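Local coordinates for protein telomeric DNA-binding factor trf1 (Schizosaccharomyces pombe, PDB 6K5S) that probably binds telomeric DNA repeats as a dimer, the all-helical region described here belonging to the TRF family of telomere repeat binding factors, at residues 16-20 against 49-53; 63-67 against 85-90; 159-163 against 179-183. The contacts are given in a common frame with arbitrary orientation. Numbering follows the deposited sequence.

Overall arrangement
Contact 1 comes first along the chain: helix 10-24 is followed by helix 28-36, and helix 41-60 then returns antiparallel to pack on helix 10-24. Contact 2 opens just past the end of helix 41-60, where segment 63-67 of the loop leading to helix 76-94 is closed against that helix. The two are in series, yet they touch, Ser-17 lying on Ala-85 and Phe-53 on Ile-89, so helices 10-24, 41-60 and 76-94 form one packed body. Contact 3, also in series, closes the connection between helices 159-166 and 177-195 on the opposite side of the chain's centre from contact 1, their centres about 34 Å apart. None of the three nests in another.

Contact 1 (16-20 against 49-53); sequences LSNII and VMNMF
Two helical segments, 16-20 on helix 10-24 and 49-53 on helix 41-60, run roughly antiparallel, their axes 10.0 Å apart at an angle of 140° (signed crossing -140°). The nearest pair of CA atoms is Leu-16 and Phe-53, 6.1 Å apart. Leu-16, with chi1 m and chi2 t, points across the interface: its CD1 lies 3.9 Å from Met-52 CB, its CB 3.9 Å from Phe-53 CD1, and its CD2 4.3 Å from Val-49 CG1. One turn on, Ile-20 (also m, t) sends CD1 over a face of the Phe-53 ring, a CH-pi contact of 3.6 Å to the centroid and 24° off the normal. The same Ile-20 CD1 reaches Met-50 SD at 3.7 Å, while Ile-20 CG1 meets Val-49 CG1 at 3.8 Å. Phe-53 takes chi1 t and chi2 66°, which brings its CE1 within 3.4 Å of Ser-17 OG; that hydroxyl is hydrogen-bonded to Leu-13 O. Leu-9 of the second subunit packs on Leu-16, and Ile-59 of that subunit on Met-52. The arrangement is an antiparallel helix pair with an apolar seam, part of whose surface packs on the second subunit, consistent with the helical dimerisation domain of the TRF family.

Contact 2 (63-67 against 85-90); sequences ESFIY and ANLAIF
A side-chain amide bonded to the backbone of a loop defines this contact. Asn-86, with chi1 m and chi2 -17°, extends from helical segment 85-90 and meets both polar groups of Ile-66: Ile-66 N donates to Asn-86 OD1 at 2.9 Å (170° at the hydrogen), and Asn-86 ND2 donates to Ile-66 O at 2.8 Å (169°). The two nearly straight bonds close a ring that holds Ile-66 in its extended conformation (phi/psi -102/126), much as a neighbouring strand would. Segment 63-67 has no regular secondary structure, and its CA nearest the helix is that of Phe-65, 5.9 Å from Asn-86 CA. Packing spreads to both sides of the amide. Ile-66, chi1 m and chi2 t, rests CD1 on Ala-85 CB at 3.9 Å and CG1 by Ile-89 CD1 at 4.2 Å. Phe-65, chi1 m and chi2 -85°, lays its ring along the helix, with CE1 3.5 Å from Ile-89 CG2 and CZ 3.7 Å from Phe-90 CD2, and with Asn-86 O near the plane at its edge. The Ser-64 carbonyl O also touches Ile-89 CG2, at 3.6 Å. Around this core, Phe-90 makes an edge-to-face pair with Phe-113, Phe-65 leans on Val-112 of helix 102-113, Ile-89 meets Phe-53 of helix 41-60, and Ala-85 packs on Leu-13 of helix 10-24.

Contact 3 (159-163 against 179-183); sequences MAHRF and EKQII
Segments 159-163, the first turn of helix 159-166, and 179-183, near the start of helix 177-195, lie nearly antiparallel, with axes 10.3 Å apart and an angle of 151° (signed crossing 151°). The pairing follows from that direction: Phe-163 CA sits 7.2 Å from Glu-179 CA, and Met-159 CA 6.7 Å from Ile-183 CA. Glu-179 comes first. Its chi1 m, chi2 t side chain places Glu-179 CG over a face of the Phe-163 ring, a CH-pi contact 3.9 Å from the centroid and 21° off the normal. Its carboxylate reaches back to the first helix through a water, which donates to Glu-179 OE2 at 2.7 Å and to Phe-163 O at 2.6 Å; Glu-179 OE1 is taken by Thr-176 N and a salt bridge to Arg-167. Three residues on, Ile-182 (m, t) returns to the interface, its CG2 4.0 Å from Phe-163 CZ, at the edge of the ring, and 4.0 Å from Met-159 CE. Met-159 reaches it with chi1 m, chi2 t and chi3 p. Ile-183 (m, t) has the largest buried area on its segment. Ile-183 CG1 lies at the ring edge, 3.8 Å from Phe-163 CE2 and 4.1 Å from Met-159 CB, while Ile-183 CD1 reaches Ala-160 CB at 3.6 Å. Leu-175, in the connection, packs on both Ala-160 and Ile-183. Together these contacts make an antiparallel helical hairpin, its two consecutive helices joined by an apolar seam and by one water-mediated link, within the all-helical TRF-family fold.

Contact 1 (16-20 against 49-53)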
loop_
_atom_site.group_PDB
_atom_site.type_symbol
_atom_site.label_atom_id
_atom_site.label_comp_id
_atom_site.label_asym_id
_atom_site.label_seq_id
_atom_site.Cartn_x
_atom_site.Cartn_y
_atom_site.Cartn_z
ATOM N N LEU A 16 -2.216 5.548 2.994
ATOM C CA LEU A 16 -1.383 5.200 4.142
ATOM C C LEU A 16 -0.983 6.442 4.916
ATOM O O LEU A 16 -0.907 6.407 6.147
ATOM C CB LEU A 16 -0.142 4.414 3.680
ATOM C CG LEU A 16 -0.413 3.066 2.991
ATOM C CD1 LEU A 16 0.892 2.451 2.420
ATOM C CD2 LEU A 16 -1.054 2.109 3.962
ATOM N N SER A 17 -0.708 7.548 4.212
ATOM C CA SER A 17 -0.331 8.779 4.892
ATOM C C SER A 17 -1.478 9.277 5.747
ATOM O O SER A 17 -1.276 9.690 6.889
ATOM C CB SER A 17 0.062 9.855 3.870
ATOM O OG SER A 17 1.181 9.454 3.075
ATOM N N ASN A 18 -2.690 9.233 5.195
ATOM C CA ASN A 18 -3.878 9.666 5.927
ATOM C C ASN A 18 -4.092 8.817 7.182
ATOM O O ASN A 18 -4.397 9.345 8.256
ATOM C CB ASN A 18 -5.100 9.595 5.007
ATOM C CG ASN A 18 -5.104 10.690 3.901
ATOM O OD1 ASN A 18 -4.469 11.736 4.020
ATOM N ND2 ASN A 18 -5.879 10.452 2.853
ATOM N N ILE A 19 -3.936 7.506 7.070
ATOM C CA ILE A 19 -4.122 6.653 8.240
ATOM C C ILE A 19 -3.093 7.000 9.317
ATOM O O ILE A 19 -3.421 7.133 10.503
ATOM C CB ILE A 19 -4.057 5.172 7.831
ATOM C CG1 ILE A 19 -5.271 4.819 6.956
ATOM C CG2 ILE A 19 -3.953 4.285 9.050
ATOM C CD1 ILE A 19 -5.153 3.459 6.239
ATOM N N ILE A 20 -1.830 7.164 8.914
ATOM C CA ILE A 20 -0.787 7.487 9.883
ATOM C C ILE A 20 -1.077 8.829 10.556
ATOM O O ILE A 20 -0.962 8.972 11.783
ATOM C CB ILE A 20 0.587 7.470 9.181
ATOM C CG1 ILE A 20 0.895 6.059 8.706
ATOM C CG2 ILE A 20 1.689 8.047 10.091
ATOM C CD1 ILE A 20 2.036 6.007 7.721
ATOM N N VAL A 49 0.342 -1.068 8.940
ATOM C CA VAL A 49 0.286 0.172 8.162
ATOM C C VAL A 49 1.683 0.764 8.000
ATOM O O VAL A 49 2.077 1.165 6.896
ATOM C CB VAL A 49 -0.680 1.172 8.822
ATOM C CG1 VAL A 49 -0.523 2.546 8.208
ATOM C CG2 VAL A 49 -2.119 0.665 8.654
ATOM N N MET A 50 2.461 0.812 9.085
ATOM C CA MET A 50 3.807 1.387 8.987
ATOM C C MET A 50 4.713 0.569 8.081
ATOM O O MET A 50 5.557 1.131 7.368
ATOM C CB MET A 50 4.455 1.528 10.365
ATOM C CG MET A 50 3.936 2.743 11.142
ATOM S SD MET A 50 4.118 4.390 10.375
ATOM C CE MET A 50 5.819 4.329 9.814
ATOM N N ASN A 51 4.575 -0.761 8.111
ATOM C CA ASN A 51 5.384 -1.606 7.234
ATOM C C ASN A 51 5.046 -1.369 5.770
ATOM O O ASN A 51 5.938 -1.352 4.910
ATOM C CB ASN A 51 5.189 -3.080 7.583
ATOM C CG ASN A 51 5.898 -3.468 8.871
ATOM O OD1 ASN A 51 6.762 -2.737 9.356
ATOM N ND2 ASN A 51 5.541 -4.625 9.422
ATOM N N MET A 52 3.762 -1.197 5.456
ATOM C CA MET A 52 3.416 -0.864 4.078
ATOM C C MET A 52 3.906 0.537 3.740
ATOM O O MET A 52 4.396 0.772 2.629
ATOM C CB MET A 52 1.906 -0.992 3.842
ATOM C CG MET A 52 1.404 -2.464 3.594
ATOM S SD MET A 52 -0.417 -2.586 3.448
ATOM C CE MET A 52 -0.848 -1.957 5.034
ATOM N N PHE A 53 3.820 1.462 4.698
ATOM C CA PHE A 53 4.227 2.837 4.430
ATOM C C PHE A 53 5.722 2.910 4.140
ATOM O O PHE A 53 6.145 3.542 3.172
ATOM C CB PHE A 53 3.858 3.751 5.590
ATOM C CG PHE A 53 4.100 5.217 5.308
ATOM C CD1 PHE A 53 3.358 5.880 4.334
ATOM C CD2 PHE A 53 5.063 5.925 6.004
ATOM C CE1 PHE A 53 3.574 7.230 4.078
ATOM C CE2 PHE A 53 5.293 7.259 5.747
ATOM C CZ PHE A 53 4.538 7.916 4.775
#

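Contact 2 (63-67 against 85-90)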
loop_
_atom_site.group_PDB
_atom_site.type_symbol
_atom_site.label_atom_id
_atom_site.label_comp_id
_atom_site.label_asym_id
_atom_site.label_seq_id
_atom_site.Cartn_x
_atom_site.Cartn_y
_atom_site.Cartn_z
ATOM N N GLU A 63 15.729 9.447 0.460
ATOM C CA GLU A 63 16.119 10.327 1.552
ATOM C C GLU A 63 15.055 10.292 2.656
ATOM O O GLU A 63 14.247 9.350 2.731
ATOM C CB GLU A 63 16.359 11.742 1.012
ATOM C CG GLU A 63 17.121 11.814 -0.314
ATOM C CD GLU A 63 18.546 11.289 -0.228
ATOM O OE1 GLU A 63 19.288 11.395 -1.241
ATOM O OE2 GLU A 63 18.942 10.766 0.841
ATOM N N SER A 64 15.075 11.304 3.529
ATOM C CA SER A 64 14.116 11.330 4.622
ATOM C C SER A 64 12.721 11.679 4.120
ATOM O O SER A 64 11.749 11.015 4.491
ATOM C CB SER A 64 14.567 12.320 5.690
ATOM O OG SER A 64 15.708 11.847 6.373
ATOM N N PHE A 65 12.605 12.695 3.265
ATOM C CA PHE A 65 11.321 13.200 2.803
ATOM C C PHE A 65 11.214 13.100 1.284
ATOM O O PHE A 65 12.181 12.778 0.575
ATOM C CB PHE A 65 11.105 14.656 3.258
ATOM C CG PHE A 65 10.964 14.798 4.730
ATOM C CD1 PHE A 65 9.726 14.619 5.335
ATOM C CD2 PHE A 65 12.074 15.078 5.523
ATOM C CE1 PHE A 65 9.595 14.728 6.715
ATOM C CE2 PHE A 65 11.950 15.190 6.910
ATOM C CZ PHE A 65 10.712 15.027 7.499
ATOM N N ILE A 66 10.008 13.376 0.794
ATOM C CA ILE A 66 9.676 13.267 -0.625
ATOM C C ILE A 66 9.673 14.652 -1.241
ATOM O O ILE A 66 8.952 15.550 -0.773
ATOM C CB ILE A 66 8.313 12.601 -0.828
ATOM C CG1 ILE A 66 8.281 11.262 -0.116
ATOM C CG2 ILE A 66 7.997 12.436 -2.346
ATOM C CD1 ILE A 66 6.949 10.603 -0.220
ATOM N N TYR A 67 10.440 14.814 -2.315
ATOM C CA TYR A 67 10.590 16.102 -2.979
ATOM C C TYR A 67 9.914 15.974 -4.340
ATOM O O TYR A 67 10.474 15.376 -5.261
ATOM C CB TYR A 67 12.062 16.469 -3.065
ATOM C CG TYR A 67 12.750 16.444 -1.711
ATOM C CD1 TYR A 67 12.430 17.374 -0.737
ATOM C CD2 TYR A 67 13.708 15.482 -1.409
ATOM C CE1 TYR A 67 13.047 17.354 0.507
ATOM C CE2 TYR A 67 14.339 15.452 -0.168
ATOM C CZ TYR A 67 14.009 16.395 0.786
ATOM O OH TYR A 67 14.643 16.375 2.023
ATOM N N ALA A 85 2.119 13.127 2.615
ATOM C CA ALA A 85 3.068 12.091 2.983
ATOM C C ALA A 85 4.174 12.665 3.849
ATOM O O ALA A 85 4.554 12.070 4.862
ATOM C CB ALA A 85 3.633 11.416 1.725
ATOM N N ASN A 86 4.689 13.843 3.477
ATOM C CA ASN A 86 5.759 14.458 4.247
ATOM C C ASN A 86 5.323 14.779 5.673
ATOM O O ASN A 86 6.106 14.598 6.612
ATOM C CB ASN A 86 6.270 15.708 3.515
ATOM C CG ASN A 86 7.242 15.343 2.380
ATOM O OD1 ASN A 86 7.768 14.226 2.346
ATOM N ND2 ASN A 86 7.481 16.273 1.456
ATOM N N LEU A 87 4.077 15.230 5.866
ATOM C CA LEU A 87 3.559 15.399 7.223
ATOM C C LEU A 87 3.504 14.078 7.978
ATOM O O LEU A 87 3.858 14.018 9.167
ATOM C CB LEU A 87 2.164 16.036 7.191
ATOM C CG LEU A 87 2.271 17.527 6.872
ATOM C CD1 LEU A 87 1.022 18.021 6.166
ATOM C CD2 LEU A 87 2.534 18.282 8.170
ATOM N N ALA A 88 3.043 13.012 7.317
ATOM C CA ALA A 88 2.965 11.721 7.991
ATOM C C ALA A 88 4.355 11.237 8.367
ATOM O O ALA A 88 4.559 10.701 9.467
ATOM C CB ALA A 88 2.243 10.702 7.104
ATOM N N ILE A 89 5.327 11.435 7.464
ATOM C CA ILE A 89 6.720 11.069 7.740
ATOM C C ILE A 89 7.244 11.829 8.951
ATOM O O ILE A 89 7.913 11.259 9.816
ATOM C CB ILE A 89 7.599 11.333 6.501
ATOM C CG1 ILE A 89 7.321 10.301 5.406
ATOM C CG2 ILE A 89 9.109 11.274 6.857
ATOM C CD1 ILE A 89 7.921 10.724 4.046
ATOM N N PHE A 90 6.979 13.139 9.009
ATOM C CA PHE A 90 7.491 13.949 10.111
ATOM C C PHE A 90 6.894 13.500 11.438
ATOM O O PHE A 90 7.618 13.341 12.435
ATOM C CB PHE A 90 7.187 15.422 9.859
ATOM C CG PHE A 90 7.988 16.362 10.711
ATOM C CD1 PHE A 90 7.612 16.616 12.025
ATOM C CD2 PHE A 90 9.107 17.012 10.193
ATOM C CE1 PHE A 90 8.342 17.492 12.814
ATOM C CE2 PHE A 90 9.845 17.885 10.988
ATOM C CZ PHE A 90 9.453 18.126 12.292
#

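Contact 3 (159-163 against 179-183)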
loop_
_atom_site.group_PDB
_atom_site.type_symbol
_atom_site.label_atom_id
_atom_site.label_comp_id
_atom_site.label_asym_id
_atom_site.label_seq_id
_atom_site.Cartn_x
_atom_site.Cartn_y
_atom_site.Cartn_z
ATOM N N MET A 159 19.343 33.244 8.921
ATOM C CA MET A 159 17.930 32.862 8.913
ATOM C C MET A 159 17.133 33.762 7.975
ATOM O O MET A 159 16.208 33.299 7.297
ATOM C CB MET A 159 17.348 32.908 10.329
ATOM C CG MET A 159 17.469 31.600 11.133
ATOM S SD MET A 159 16.390 31.499 12.595
ATOM C CE MET A 159 14.837 31.374 11.763
ATOM N N ALA A 160 17.497 35.047 7.903
ATOM C CA ALA A 160 16.771 35.988 7.055
ATOM C C ALA A 160 17.011 35.704 5.581
ATOM O O ALA A 160 16.072 35.711 4.777
ATOM C CB ALA A 160 17.180 37.422 7.388
ATOM N N HIS A 161 18.270 35.477 5.199
ATOM C CA HIS A 161 18.543 35.101 3.817
ATOM C C HIS A 161 17.874 33.782 3.464
ATOM O O HIS A 161 17.440 33.591 2.322
ATOM C CB HIS A 161 20.044 35.005 3.570
ATOM C CG HIS A 161 20.393 34.702 2.146
ATOM N ND1 HIS A 161 21.318 33.745 1.792
ATOM C CD2 HIS A 161 19.924 35.222 0.987
ATOM C CE1 HIS A 161 21.409 33.691 0.474
ATOM N NE2 HIS A 161 20.573 34.578 -0.037
ATOM N N ARG A 162 17.769 32.867 4.429
ATOM C CA ARG A 162 17.070 31.618 4.161
ATOM C C ARG A 162 15.592 31.862 3.880
ATOM O O ARG A 162 15.022 31.245 2.972
ATOM C CB ARG A 162 17.255 30.649 5.327
ATOM C CG ARG A 162 18.528 29.849 5.238
ATOM C CD ARG A 162 18.441 28.601 6.090
ATOM N NE ARG A 162 19.598 28.469 6.968
ATOM C CZ ARG A 162 20.552 27.565 6.796
ATOM N NH1 ARG A 162 20.474 26.724 5.770
ATOM N NH2 ARG A 162 21.577 27.501 7.641
ATOM N N PHE A 163 14.954 32.761 4.642
ATOM C CA PHE A 163 13.539 33.049 4.401
ATOM C C PHE A 163 13.326 33.660 3.022
ATOM O O PHE A 163 12.348 33.341 2.336
ATOM C CB PHE A 163 12.982 33.998 5.461
ATOM C CG PHE A 163 12.652 33.344 6.765
ATOM C CD1 PHE A 163 12.071 32.089 6.804
ATOM C CD2 PHE A 163 12.925 33.988 7.958
ATOM C CE1 PHE A 163 11.768 31.484 8.004
ATOM C CE2 PHE A 163 12.615 33.400 9.170
ATOM C CZ PHE A 163 12.037 32.142 9.197
ATOM N N GLU A 179 8.156 36.630 9.690
ATOM C CA GLU A 179 9.536 36.191 9.504
ATOM C C GLU A 179 10.481 36.903 10.471
ATOM O O GLU A 179 11.313 36.262 11.132
ATOM C CB GLU A 179 9.958 36.410 8.052
ATOM C CG GLU A 179 9.515 35.285 7.103
ATOM C CD GLU A 179 9.544 35.693 5.632
ATOM O OE1 GLU A 179 9.903 36.859 5.328
ATOM O OE2 GLU A 179 9.205 34.847 4.774
ATOM N N LYS A 180 10.355 38.230 10.587
ATOM C CA LYS A 180 11.224 38.952 11.512
ATOM C C LYS A 180 10.906 38.619 12.962
ATOM O O LYS A 180 11.818 38.587 13.795
ATOM C CB LYS A 180 11.139 40.459 11.258
ATOM C CG LYS A 180 11.353 40.808 9.796
ATOM C CD LYS A 180 11.407 42.313 9.526
ATOM C CE LYS A 180 10.023 42.863 9.237
ATOM N NZ LYS A 180 9.313 43.152 10.518
ATOM N N GLN A 181 9.642 38.336 13.282
ATOM C CA GLN A 181 9.322 37.879 14.633
ATOM C C GLN A 181 9.982 36.534 14.936
ATOM O O GLN A 181 10.469 36.304 16.056
ATOM C CB GLN A 181 7.810 37.781 14.813
ATOM C CG GLN A 181 7.141 39.106 15.094
ATOM C CD GLN A 181 7.762 39.802 16.281
ATOM O OE1 GLN A 181 7.895 39.212 17.356
ATOM N NE2 GLN A 181 8.160 41.059 16.094
ATOM N N ILE A 182 9.989 35.622 13.957
ATOM C CA ILE A 182 10.636 34.329 14.163
ATOM C C ILE A 182 12.127 34.514 14.396
ATOM O O ILE A 182 12.705 33.949 15.334
ATOM C CB ILE A 182 10.377 33.391 12.971
ATOM C CG1 ILE A 182 8.889 33.092 12.838
ATOM C CG2 ILE A 182 11.168 32.104 13.148
ATOM C CD1 ILE A 182 8.550 32.435 11.515
ATOM N N ILE A 183 12.778 35.305 13.541
ATOM C CA ILE A 183 14.202 35.547 13.728
ATOM C C ILE A 183 14.466 36.090 15.127
ATOM O O ILE A 183 15.388 35.642 15.822
ATOM C CB ILE A 183 14.731 36.488 12.636
ATOM C CG1 ILE A 183 14.603 35.811 11.274
ATOM C CG2 ILE A 183 16.185 36.844 12.900
ATOM C CD1 ILE A 183 15.122 36.626 10.170
HETATM O O HOH W 1 10.276 32.594 3.661
#